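Local coordinates for glycosyl transferase family 8 (Streptococcus pneumoniae, PDB 5GVV), which transfers galactose from UDP-galactose to the terminal glucose of the already glycosylated serine-rich repeat protein PsrP, the third step of its O-glycosylation, at residues E99-L105 with V145-K151; N126-R132 with Q188-D194; V139-A143 with Q178-N182. All coordinates share one frame. Residue numbers count along the deposited sequence, not the author numbering.

Contact 1. Residues E99-L105 with V145-K151; sequences EDKVLYL and VLLINNK
Two antiparallel neighbours in the central mixed sheet of a GT-A glycosyltransferase fold, strands 101-105 and 145-149, run 4.6 Å apart at closest approach, with their directions at 161°. The register pairs Val102 with Ile148 and Tyr104 with Leu146 as hydrogen-bonded pairs, Leu103 with Leu147 and Leu105 with Val145 as non-hydrogen-bonded ones. Val102 N gives to Ile148 O (3.1 Å) and Ile148 N to Val102 O (2.7 Å); Tyr104 N gives to Leu146 O (2.8 Å) and Leu146 N to Tyr104 O (3.1 Å). Between these two hydrogen-bonded pairs, Leu103 CA lies 3.4 Å from Leu146 O in a CA-H...O contact. After Ile148 the chain makes an inverse gamma turn centred on Asn149, which then serves as N-cap of helix 150-155.

Side chains alternate between two faces. Leu103 (chi1 t, chi2 p), Leu105 and Val145 share one with Leu147; CD1 of Leu103 and CD2 of Leu105 lie 3.9 and 4.0 Å from Val145 CG1. On the other, Val102 CG1 meets Ile148 CB at 4.1 Å, and Tyr104 CB meets Ile148 CD1 at 3.8 Å. Tyr104 (chi1 t) carries this face to the active site: its hydroxyl hydrogen-bonds Asp106, the first aspartate of the manganese-binding DxD motif, and its side chain comes within about 4 Å of bound UDP.

At the opposite end the start of helix 150-155 is tied to the backbone of Glu99 and Asp100, which lead into strand 101-105. Lys151 N donates to Asp100 O (3.3 Å), a water links Asp100 O with Asn149 OD1, weakly to the latter, and Asn150 ND2 (chi1 t) donates to Glu99 O at 2.9 Å.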
loop_
_atom_site.group_PDB
_atom_site.type_symbol
_atom_site.label_atom_id
_atom_site.label_comp_id
_atom_site.label_asym_id
_atom_site.label_seq_id
_atom_site.Cartn_x
_atom_site.Cartn_y
_atom_site.Cartn_z
ATOM N N GLU A 99 2.154 -21.215 -20.678
ATOM C CA GLU A 99 2.132 -22.581 -20.166
ATOM C C GLU A 99 0.783 -23.250 -20.422
ATOM O O GLU A 99 -0.250 -22.578 -20.500
ATOM C CB GLU A 99 2.476 -22.614 -18.674
ATOM C CG GLU A 99 3.945 -22.320 -18.355
ATOM C CD GLU A 99 4.311 -20.850 -18.475
ATOM O OE1 GLU A 99 3.402 -19.994 -18.529
ATOM O OE2 GLU A 99 5.521 -20.547 -18.511
ATOM N N ASP A 100 0.793 -24.572 -20.564
ATOM C CA ASP A 100 -0.440 -25.303 -20.834
ATOM C C ASP A 100 -1.333 -25.374 -19.589
ATOM O O ASP A 100 -2.558 -25.501 -19.699
ATOM C CB ASP A 100 -0.134 -26.702 -21.376
ATOM C CG ASP A 100 0.638 -26.668 -22.689
ATOM O OD1 ASP A 100 0.513 -25.673 -23.440
ATOM O OD2 ASP A 100 1.375 -27.642 -22.967
ATOM N N LYS A 101 -0.719 -25.284 -18.410
ATOM C CA LYS A 101 -1.474 -25.252 -17.153
ATOM C C LYS A 101 -1.009 -24.107 -16.253
ATOM O O LYS A 101 0.189 -23.807 -16.184
ATOM C CB LYS A 101 -1.380 -26.591 -16.411
ATOM C CG LYS A 101 -2.111 -26.613 -15.071
ATOM C CD LYS A 101 -2.293 -28.026 -14.525
ATOM C CE LYS A 101 -0.969 -28.735 -14.299
ATOM N NZ LYS A 101 -1.143 -29.983 -13.490
ATOM N N VAL A 102 -1.961 -23.463 -15.582
ATOM C CA VAL A 102 -1.651 -22.334 -14.713
ATOM C C VAL A 102 -2.654 -22.236 -13.554
ATOM O O VAL A 102 -3.826 -22.603 -13.698
ATOM C CB VAL A 102 -1.589 -21.011 -15.525
ATOM C CG1 VAL A 102 -2.917 -20.726 -16.200
ATOM C CG2 VAL A 102 -1.159 -19.838 -14.645
ATOM N N LEU A 103 -2.187 -21.774 -12.399
ATOM C CA LEU A 103 -3.063 -21.569 -11.247
ATOM C C LEU A 103 -3.427 -20.095 -11.099
ATOM O O LEU A 103 -2.560 -19.268 -10.794
ATOM C CB LEU A 103 -2.376 -22.045 -9.968
ATOM C CG LEU A 103 -3.140 -21.780 -8.666
ATOM C CD1 LEU A 103 -4.448 -22.576 -8.646
ATOM C CD2 LEU A 103 -2.282 -22.116 -7.460
ATOM N N TYR A 104 -4.697 -19.758 -11.320
ATOM C CA TYR A 104 -5.165 -18.403 -11.027
ATOM C C TYR A 104 -5.497 -18.240 -9.543
ATOM O O TYR A 104 -6.081 -19.135 -8.925
ATOM C CB TYR A 104 -6.391 -18.014 -11.870
ATOM C CG TYR A 104 -7.053 -16.770 -11.326
ATOM C CD1 TYR A 104 -6.547 -15.509 -11.617
ATOM C CD2 TYR A 104 -8.152 -16.855 -10.475
ATOM C CE1 TYR A 104 -7.128 -14.364 -11.093
ATOM C CE2 TYR A 104 -8.738 -15.718 -9.946
ATOM C CZ TYR A 104 -8.222 -14.476 -10.259
ATOM O OH TYR A 104 -8.810 -13.344 -9.731
ATOM N N LEU A 105 -5.137 -17.095 -8.974
ATOM C CA LEU A 105 -5.504 -16.808 -7.588
ATOM C C LEU A 105 -6.077 -15.405 -7.436
ATOM O O LEU A 105 -5.539 -14.443 -7.992
ATOM C CB LEU A 105 -4.295 -16.956 -6.660
ATOM C CG LEU A 105 -3.596 -18.309 -6.560
ATOM C CD1 LEU A 105 -2.308 -18.196 -5.760
ATOM C CD2 LEU A 105 -4.504 -19.353 -5.943
ATOM N N VAL A 145 -9.941 -19.443 -6.886
ATOM C CA VAL A 145 -8.802 -20.342 -7.057
ATOM C C VAL A 145 -9.104 -21.285 -8.211
ATOM O O VAL A 145 -9.967 -22.160 -8.097
ATOM C CB VAL A 145 -8.529 -21.188 -5.795
ATOM C CG1 VAL A 145 -7.393 -22.181 -6.058
ATOM C CG2 VAL A 145 -8.208 -20.302 -4.600
ATOM N N LEU A 146 -8.407 -21.104 -9.327
ATOM C CA LEU A 146 -8.683 -21.902 -10.512
ATOM C C LEU A 146 -7.419 -22.547 -11.048
ATOM O O LEU A 146 -6.492 -21.849 -11.475
ATOM C CB LEU A 146 -9.330 -21.041 -11.600
ATOM C CG LEU A 146 -10.676 -20.419 -11.241
ATOM C CD1 LEU A 146 -11.155 -19.492 -12.333
ATOM C CD2 LEU A 146 -11.701 -21.506 -10.995
ATOM N N LEU A 147 -7.371 -23.876 -11.008
ATOM C CA LEU A 147 -6.341 -24.599 -11.735
ATOM C C LEU A 147 -6.825 -24.705 -13.172
ATOM O O LEU A 147 -7.800 -25.401 -13.453
ATOM C CB LEU A 147 -6.108 -25.985 -11.140
ATOM C CG LEU A 147 -4.898 -26.691 -11.752
ATOM C CD1 LEU A 147 -3.687 -25.771 -11.723
ATOM C CD2 LEU A 147 -4.598 -27.983 -11.030
ATOM N N ILE A 148 -6.144 -24.014 -14.080
ATOM C CA ILE A 148 -6.671 -23.786 -15.422
ATOM C C ILE A 148 -5.947 -24.571 -16.521
ATOM O O ILE A 148 -4.717 -24.564 -16.595
ATOM C CB ILE A 148 -6.645 -22.278 -15.752
ATOM C CG1 ILE A 148 -7.637 -21.529 -14.859
ATOM C CG2 ILE A 148 -6.956 -22.031 -17.221
ATOM C CD1 ILE A 148 -7.522 -20.012 -14.916
ATOM N N ASN A 149 -6.722 -25.252 -17.360
ATOM C CA ASN A 149 -6.193 -25.884 -18.562
ATOM C C ASN A 149 -6.014 -24.804 -19.627
ATOM O O ASN A 149 -6.873 -24.628 -20.490
ATOM C CB ASN A 149 -7.165 -26.967 -19.044
ATOM C CG ASN A 149 -6.593 -27.830 -20.158
ATOM O OD1 ASN A 149 -5.701 -27.415 -20.901
ATOM N ND2 ASN A 149 -7.121 -29.042 -20.285
ATOM N N ASN A 150 -4.901 -24.078 -19.555
ATOM C CA ASN A 150 -4.677 -22.916 -20.415
ATOM C C ASN A 150 -4.693 -23.218 -21.918
ATOM O O ASN A 150 -5.144 -22.395 -22.720
ATOM C CB ASN A 150 -3.370 -22.218 -20.038
ATOM C CG ASN A 150 -3.295 -20.802 -20.577
ATOM O OD1 ASN A 150 -4.305 -20.106 -20.637
ATOM N ND2 ASN A 150 -2.104 -20.374 -20.983
ATOM N N LYS A 151 -4.201 -24.390 -22.298
ATOM C CA LYS A 151 -4.181 -24.781 -23.705
ATOM C C LYS A 151 -5.603 -24.875 -24.256
ATOM O O LYS A 151 -5.904 -24.337 -25.327
ATOM C CB LYS A 151 -3.451 -26.113 -23.873
ATOM C CG LYS A 151 -3.252 -26.538 -25.327
ATOM C CD LYS A 151 -2.717 -27.966 -25.413
ATOM C CE LYS A 151 -3.320 -28.719 -26.595
ATOM N NZ LYS A 151 -2.989 -30.177 -26.577
HETATM O O HOH W 1 -3.635 -28.332 -19.679
#

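Contact 2. Residues N126-R132 with Q188-D194; sequences NYLAAAR and QYSSLED
This is a parallel strand pair at one margin of the mixed GT-A sheet: strand 189-192 is outermost within the chain and lies against strand 128-131, whose far side pairs with strand 145-149. The axes approach to 4.2 Å and their directions differ by 37°, so the pair is strongly twisted. Ala129 sits beside Ser190 (CA to CA 4.2 Å) and Ala130 beside Ser191 (CA to CA 5.3 Å). The backbone ladder zigzags as parallel strands do: Tyr127 N to Gln188 O (3.2 Å), Ser190 N to Leu128 O (2.8 Å), Ala130 N to Ser190 O (2.9 Å) and Leu192 N to Ala130 O (2.9 Å).

Small residues keep the middle close. Ala129 CB lies 3.8 Å from Ser190 CB and 4.0 Å from Leu192 CD2, while Ala131 CB is 4.3 Å from Leu192 CB, all on one face. On the other, Leu128 (chi1 p, chi2 p) sets CD1 3.8 Å from Tyr189 CB; the Tyr189 ring (chi1 p) meets Phe141 edge-to-face.

Polar side chains add further ties. Asn126 OD1, at the start of its segment, accepts from Ser190 OG (chi1 m) at 2.6 Å. Arg132, chi1 p and then extended, forms a salt bridge with Asp194 (chi1 m): NH2 to OD2 is 2.7 Å and NE to OD1 3.0 Å. One water joins Arg132 N, Leu192 O and Asp194 OD1; a second spans Arg132 O and Asp194 OD1.

The backbone bonds thus set the register, while the hydrated Arg132-Asp194 ion pair extends the attachment beyond the Leu192 N to Ala130 O bond through side chains and water.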
loop_
_atom_site.group_PDB
_atom_site.type_symbol
_atom_site.label_atom_id
_atom_site.label_comp_id
_atom_site.label_asym_id
_atom_site.label_seq_id
_atom_site.Cartn_x
_atom_site.Cartn_y
_atom_site.Cartn_z
ATOM N N ASN A 126 -10.971 -31.821 -18.348
ATOM C CA ASN A 126 -11.645 -30.708 -17.684
ATOM C C ASN A 126 -10.993 -29.369 -18.031
ATOM O O ASN A 126 -9.769 -29.271 -18.081
ATOM C CB ASN A 126 -11.658 -30.912 -16.166
ATOM C CG ASN A 126 -12.582 -32.042 -15.734
ATOM O OD1 ASN A 126 -12.192 -32.919 -14.963
ATOM N ND2 ASN A 126 -13.815 -32.018 -16.225
ATOM N N TYR A 127 -11.813 -28.351 -18.278
ATOM C CA TYR A 127 -11.310 -27.007 -18.571
ATOM C C TYR A 127 -10.574 -26.422 -17.366
ATOM O O TYR A 127 -9.677 -25.582 -17.519
ATOM C CB TYR A 127 -12.458 -26.068 -18.952
ATOM C CG TYR A 127 -13.113 -26.333 -20.298
ATOM C CD1 TYR A 127 -12.808 -25.553 -21.406
ATOM C CD2 TYR A 127 -14.060 -27.342 -20.448
ATOM C CE1 TYR A 127 -13.413 -25.778 -22.628
ATOM C CE2 TYR A 127 -14.670 -27.573 -21.666
ATOM C CZ TYR A 127 -14.344 -26.789 -22.750
ATOM O OH TYR A 127 -14.946 -27.019 -23.965
ATOM N N LEU A 128 -10.959 -26.864 -16.170
ATOM C CA LEU A 128 -10.358 -26.351 -14.942
ATOM C C LEU A 128 -10.648 -27.226 -13.727
ATOM O O LEU A 128 -11.420 -28.189 -13.802
ATOM C CB LEU A 128 -10.831 -24.914 -14.671
ATOM C CG LEU A 128 -12.315 -24.657 -14.368
ATOM C CD1 LEU A 128 -12.625 -24.755 -12.874
ATOM C CD2 LEU A 128 -12.752 -23.306 -14.904
ATOM N N ALA A 129 -10.017 -26.875 -12.609
ATOM C CA ALA A 129 -10.331 -27.464 -11.309
ATOM C C ALA A 129 -10.642 -26.334 -10.335
ATOM O O ALA A 129 -9.981 -25.291 -10.365
ATOM C CB ALA A 129 -9.166 -28.299 -10.792
ATOM N N ALA A 130 -11.637 -26.531 -9.474
ATOM C CA ALA A 130 -12.034 -25.483 -8.534
ATOM C C ALA A 130 -12.715 -26.068 -7.299
ATOM O O ALA A 130 -13.224 -27.190 -7.335
ATOM C CB ALA A 130 -12.957 -24.484 -9.218
ATOM N N ALA A 131 -12.732 -25.302 -6.211
ATOM C CA ALA A 131 -13.434 -25.714 -4.996
ATOM C C ALA A 131 -14.881 -25.241 -5.040
ATOM O O ALA A 131 -15.193 -24.248 -5.700
ATOM C CB ALA A 131 -12.737 -25.156 -3.748
ATOM N N ARG A 132 -15.757 -25.930 -4.315
ATOM C CA ARG A 132 -17.160 -25.543 -4.249
ATOM C C ARG A 132 -17.317 -24.205 -3.548
ATOM O O ARG A 132 -16.443 -23.786 -2.785
ATOM C CB ARG A 132 -17.971 -26.608 -3.510
ATOM C CG ARG A 132 -17.567 -26.781 -2.057
ATOM C CD ARG A 132 -18.241 -27.990 -1.426
ATOM N NE ARG A 132 -17.658 -28.320 -0.127
ATOM C CZ ARG A 132 -18.164 -29.225 0.707
ATOM N NH1 ARG A 132 -19.271 -29.878 0.385
ATOM N NH2 ARG A 132 -17.573 -29.469 1.865
ATOM N N GLN A 188 -17.983 -29.711 -16.679
ATOM C CA GLN A 188 -16.650 -29.892 -17.250
ATOM C C GLN A 188 -15.551 -29.273 -16.384
ATOM O O GLN A 188 -14.641 -28.611 -16.896
ATOM C CB GLN A 188 -16.574 -29.358 -18.690
ATOM C CG GLN A 188 -17.426 -30.136 -19.686
ATOM C CD GLN A 188 -16.781 -30.255 -21.056
ATOM O OE1 GLN A 188 -17.351 -29.831 -22.061
ATOM N NE2 GLN A 188 -15.593 -30.850 -21.104
ATOM N N TYR A 189 -15.636 -29.495 -15.073
ATOM C CA TYR A 189 -14.579 -29.064 -14.160
ATOM C C TYR A 189 -14.280 -30.107 -13.083
ATOM O O TYR A 189 -15.163 -30.865 -12.675
ATOM C CB TYR A 189 -14.881 -27.684 -13.548
ATOM C CG TYR A 189 -15.991 -27.642 -12.515
ATOM C CD1 TYR A 189 -15.720 -27.843 -11.164
ATOM C CD2 TYR A 189 -17.300 -27.358 -12.884
ATOM C CE1 TYR A 189 -16.725 -27.791 -10.216
ATOM C CE2 TYR A 189 -18.313 -27.303 -11.943
ATOM C CZ TYR A 189 -18.017 -27.517 -10.610
ATOM O OH TYR A 189 -19.017 -27.462 -9.666
ATOM N N SER A 190 -13.022 -30.148 -12.651
ATOM C CA SER A 190 -12.581 -31.025 -11.572
ATOM C C SER A 190 -12.781 -30.340 -10.219
ATOM O O SER A 190 -12.799 -29.110 -10.137
ATOM C CB SER A 190 -11.104 -31.381 -11.750
ATOM O OG SER A 190 -10.844 -31.905 -13.038
ATOM N N SER A 191 -12.919 -31.137 -9.161
ATOM C CA SER A 191 -13.125 -30.594 -7.821
ATOM C C SER A 191 -11.835 -30.492 -7.006
ATOM O O SER A 191 -11.005 -31.404 -7.024
ATOM C CB SER A 191 -14.150 -31.431 -7.049
ATOM O OG SER A 191 -15.469 -31.193 -7.504
ATOM N N LEU A 192 -11.675 -29.376 -6.300
ATOM C CA LEU A 192 -10.601 -29.230 -5.326
ATOM C C LEU A 192 -11.186 -29.348 -3.929
ATOM O O LEU A 192 -12.346 -28.981 -3.712
ATOM C CB LEU A 192 -9.931 -27.866 -5.463
ATOM C CG LEU A 192 -9.227 -27.542 -6.774
ATOM C CD1 LEU A 192 -8.754 -26.095 -6.780
ATOM C CD2 LEU A 192 -8.064 -28.481 -6.988
ATOM N N GLU A 193 -10.396 -29.857 -2.987
ATOM C CA GLU A 193 -10.805 -29.892 -1.583
ATOM C C GLU A 193 -11.021 -28.470 -1.070
ATOM O O GLU A 193 -10.439 -27.517 -1.607
ATOM C CB GLU A 193 -9.744 -30.592 -0.729
ATOM C CG GLU A 193 -9.585 -32.084 -1.005
ATOM C CD GLU A 193 -8.130 -32.489 -1.184
ATOM O OE1 GLU A 193 -7.379 -32.483 -0.182
ATOM O OE2 GLU A 193 -7.735 -32.808 -2.329
ATOM N N ASP A 194 -11.856 -28.322 -0.042
ATOM C CA ASP A 194 -12.149 -27.001 0.512
ATOM C C ASP A 194 -10.885 -26.280 0.984
ATOM O O ASP A 194 -10.809 -25.051 0.931
ATOM C CB ASP A 194 -13.147 -27.102 1.675
ATOM C CG ASP A 194 -14.545 -27.484 1.225
ATOM O OD1 ASP A 194 -14.911 -27.188 0.068
ATOM O OD2 ASP A 194 -15.289 -28.075 2.042
HETATM O O HOH W 2 -15.802 -28.479 -6.522
HETATM O O HOH W 3 -15.799 -24.541 -0.091
HETATM O O HOH W 4 -14.681 -27.727 -2.765
#

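Contact 3. Residues V139-A143 with Q178-N182; sequences VGFNA and QSILN
Two amide side chains on one flank of helix 176-185 hold the irregular segment 139-143, which runs on toward strand 145-149. Asn182 (chi1 m) grips Phe141 at both backbone polar atoms: OD1 accepts from Phe141 N at 2.8 Å, and ND2 donates to Phe141 O at 3.1 Å and to Gln178 O at 3.0 Å. One turn earlier, Gln178 OE1 (chi1 and chi2 t) accepts from Ala143 N at 3.1 Å. Two waters join Gln178 to Asn142 ND2, one through NE2, the other through OE1; Asn142 OD1 binds Gly144 N and Asn197.

Gly140 has phi +67°, and a CB there would run into Asn182 OD1, which lies 3.1 Å from its CA. Phe141 (chi1 p) sets CZ 4.1 Å from Leu181 CB; Ala143 CB meets Leu181 CD1 at 3.7 Å.

The side chain of Gln178 comes within about 5 Å of the bound UDP. With helix amides satisfying Phe141 and Ala143 N, and Ala131 meeting the Asn142 backbone, the loop beside the manganese ligand His227 is held from both sides.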
loop_
_atom_site.group_PDB
_atom_site.type_symbol
_atom_site.label_atom_id
_atom_site.label_comp_id
_atom_site.label_asym_id
_atom_site.label_seq_id
_atom_site.Cartn_x
_atom_site.Cartn_y
_atom_site.Cartn_z
ATOM N N VAL A 139 -23.906 -21.975 -4.930
ATOM C CA VAL A 139 -24.080 -22.864 -6.067
ATOM C C VAL A 139 -22.818 -22.851 -6.931
ATOM O O VAL A 139 -22.158 -21.817 -7.072
ATOM C CB VAL A 139 -25.334 -22.480 -6.884
ATOM C CG1 VAL A 139 -25.172 -21.106 -7.508
ATOM C CG2 VAL A 139 -25.637 -23.526 -7.947
ATOM N N GLY A 140 -22.467 -24.009 -7.483
ATOM C CA GLY A 140 -21.285 -24.113 -8.319
ATOM C C GLY A 140 -20.004 -23.896 -7.541
ATOM O O GLY A 140 -19.976 -24.040 -6.317
ATOM N N PHE A 141 -18.941 -23.541 -8.258
ATOM C CA PHE A 141 -17.628 -23.387 -7.647
ATOM C C PHE A 141 -17.266 -21.932 -7.353
ATOM O O PHE A 141 -17.801 -21.008 -7.976
ATOM C CB PHE A 141 -16.557 -24.018 -8.537
ATOM C CG PHE A 141 -16.543 -23.491 -9.948
ATOM C CD1 PHE A 141 -15.857 -22.326 -10.264
ATOM C CD2 PHE A 141 -17.189 -24.180 -10.965
ATOM C CE1 PHE A 141 -15.833 -21.843 -11.562
ATOM C CE2 PHE A 141 -17.169 -23.704 -12.269
ATOM C CZ PHE A 141 -16.490 -22.530 -12.567
ATOM N N ASN A 142 -16.349 -21.732 -6.410
ATOM C CA ASN A 142 -15.801 -20.399 -6.178
ATOM C C ASN A 142 -14.683 -20.120 -7.178
ATOM O O ASN A 142 -13.837 -20.978 -7.421
ATOM C CB ASN A 142 -15.289 -20.250 -4.748
ATOM C CG ASN A 142 -14.696 -18.879 -4.485
ATOM O OD1 ASN A 142 -13.525 -18.633 -4.768
ATOM N ND2 ASN A 142 -15.505 -17.977 -3.940
ATOM N N ALA A 143 -14.673 -18.919 -7.746
ATOM C CA ALA A 143 -13.779 -18.602 -8.858
ATOM C C ALA A 143 -12.423 -18.055 -8.425
ATOM O O ALA A 143 -11.574 -17.755 -9.271
ATOM C CB ALA A 143 -14.455 -17.621 -9.797
ATOM N N GLN A 178 -18.057 -14.768 -11.623
ATOM C CA GLN A 178 -18.174 -16.106 -11.069
ATOM C C GLN A 178 -19.423 -16.793 -11.609
ATOM O O GLN A 178 -19.368 -17.952 -12.028
ATOM C CB GLN A 178 -18.209 -16.047 -9.542
ATOM C CG GLN A 178 -18.280 -17.410 -8.869
ATOM C CD GLN A 178 -17.993 -17.338 -7.386
ATOM O OE1 GLN A 178 -16.927 -16.884 -6.974
ATOM N NE2 GLN A 178 -18.943 -17.785 -6.575
ATOM N N SER A 179 -20.545 -16.076 -11.599
ATOM C CA SER A 179 -21.787 -16.581 -12.183
ATOM C C SER A 179 -21.603 -16.921 -13.660
ATOM O O SER A 179 -22.175 -17.892 -14.161
ATOM C CB SER A 179 -22.915 -15.558 -12.027
ATOM O OG SER A 179 -23.328 -15.431 -10.680
ATOM N N ILE A 180 -20.804 -16.114 -14.353
ATOM C CA ILE A 180 -20.530 -16.331 -15.770
ATOM C C ILE A 180 -19.705 -17.601 -15.981
ATOM O O ILE A 180 -19.996 -18.403 -16.873
ATOM C CB ILE A 180 -19.775 -15.135 -16.389
ATOM C CG1 ILE A 180 -20.574 -13.836 -16.218
ATOM C CG2 ILE A 180 -19.469 -15.399 -17.853
ATOM C CD1 ILE A 180 -21.999 -13.912 -16.741
ATOM N N LEU A 181 -18.671 -17.770 -15.159
ATOM C CA LEU A 181 -17.790 -18.934 -15.248
ATOM C C LEU A 181 -18.536 -20.250 -14.997
ATOM O O LEU A 181 -18.300 -21.250 -15.681
ATOM C CB LEU A 181 -16.624 -18.789 -14.264
ATOM C CG LEU A 181 -15.514 -17.822 -14.670
ATOM C CD1 LEU A 181 -14.741 -17.342 -13.457
ATOM C CD2 LEU A 181 -14.578 -18.485 -15.658
ATOM N N ASN A 182 -19.433 -20.248 -14.020
ATOM C CA ASN A 182 -20.233 -21.432 -13.730
ATOM C C ASN A 182 -21.254 -21.713 -14.828
ATOM O O ASN A 182 -21.521 -22.871 -15.168
ATOM C CB ASN A 182 -20.928 -21.279 -12.380
ATOM C CG ASN A 182 -20.024 -21.637 -11.225
ATOM O OD1 ASN A 182 -19.981 -22.788 -10.794
ATOM N ND2 ASN A 182 -19.279 -20.657 -10.727
HETATM O O HOH W 5 -18.566 -17.915 -3.414
HETATM O O HOH W 6 -15.179 -15.363 -4.832
#

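From the N terminus, strand 101-105 comes first, then strand 128-131, the loop 139-143 and strand 145-149, which returns to close contact 1. Helix 176-185 next closes contact 3 onto that loop, and strand 189-192 closes contact 2. Contact 3 is nested within contact 2, whereas contact 1 crosses both. Strand 128-131 lies between strands 145-149 and 189-192, so contacts 1 and 2 are successive parts of one sheet, joined by Leu147 O to Ala129 N (2.8 Å). Contact 3 adds helix 176-185: Asn142 N lies 2.9 Å from Ala131 O of contact 2, and Ala143 O packs 3.6 Å from Tyr104 CE2 of contact 1, near the UDP and manganese site.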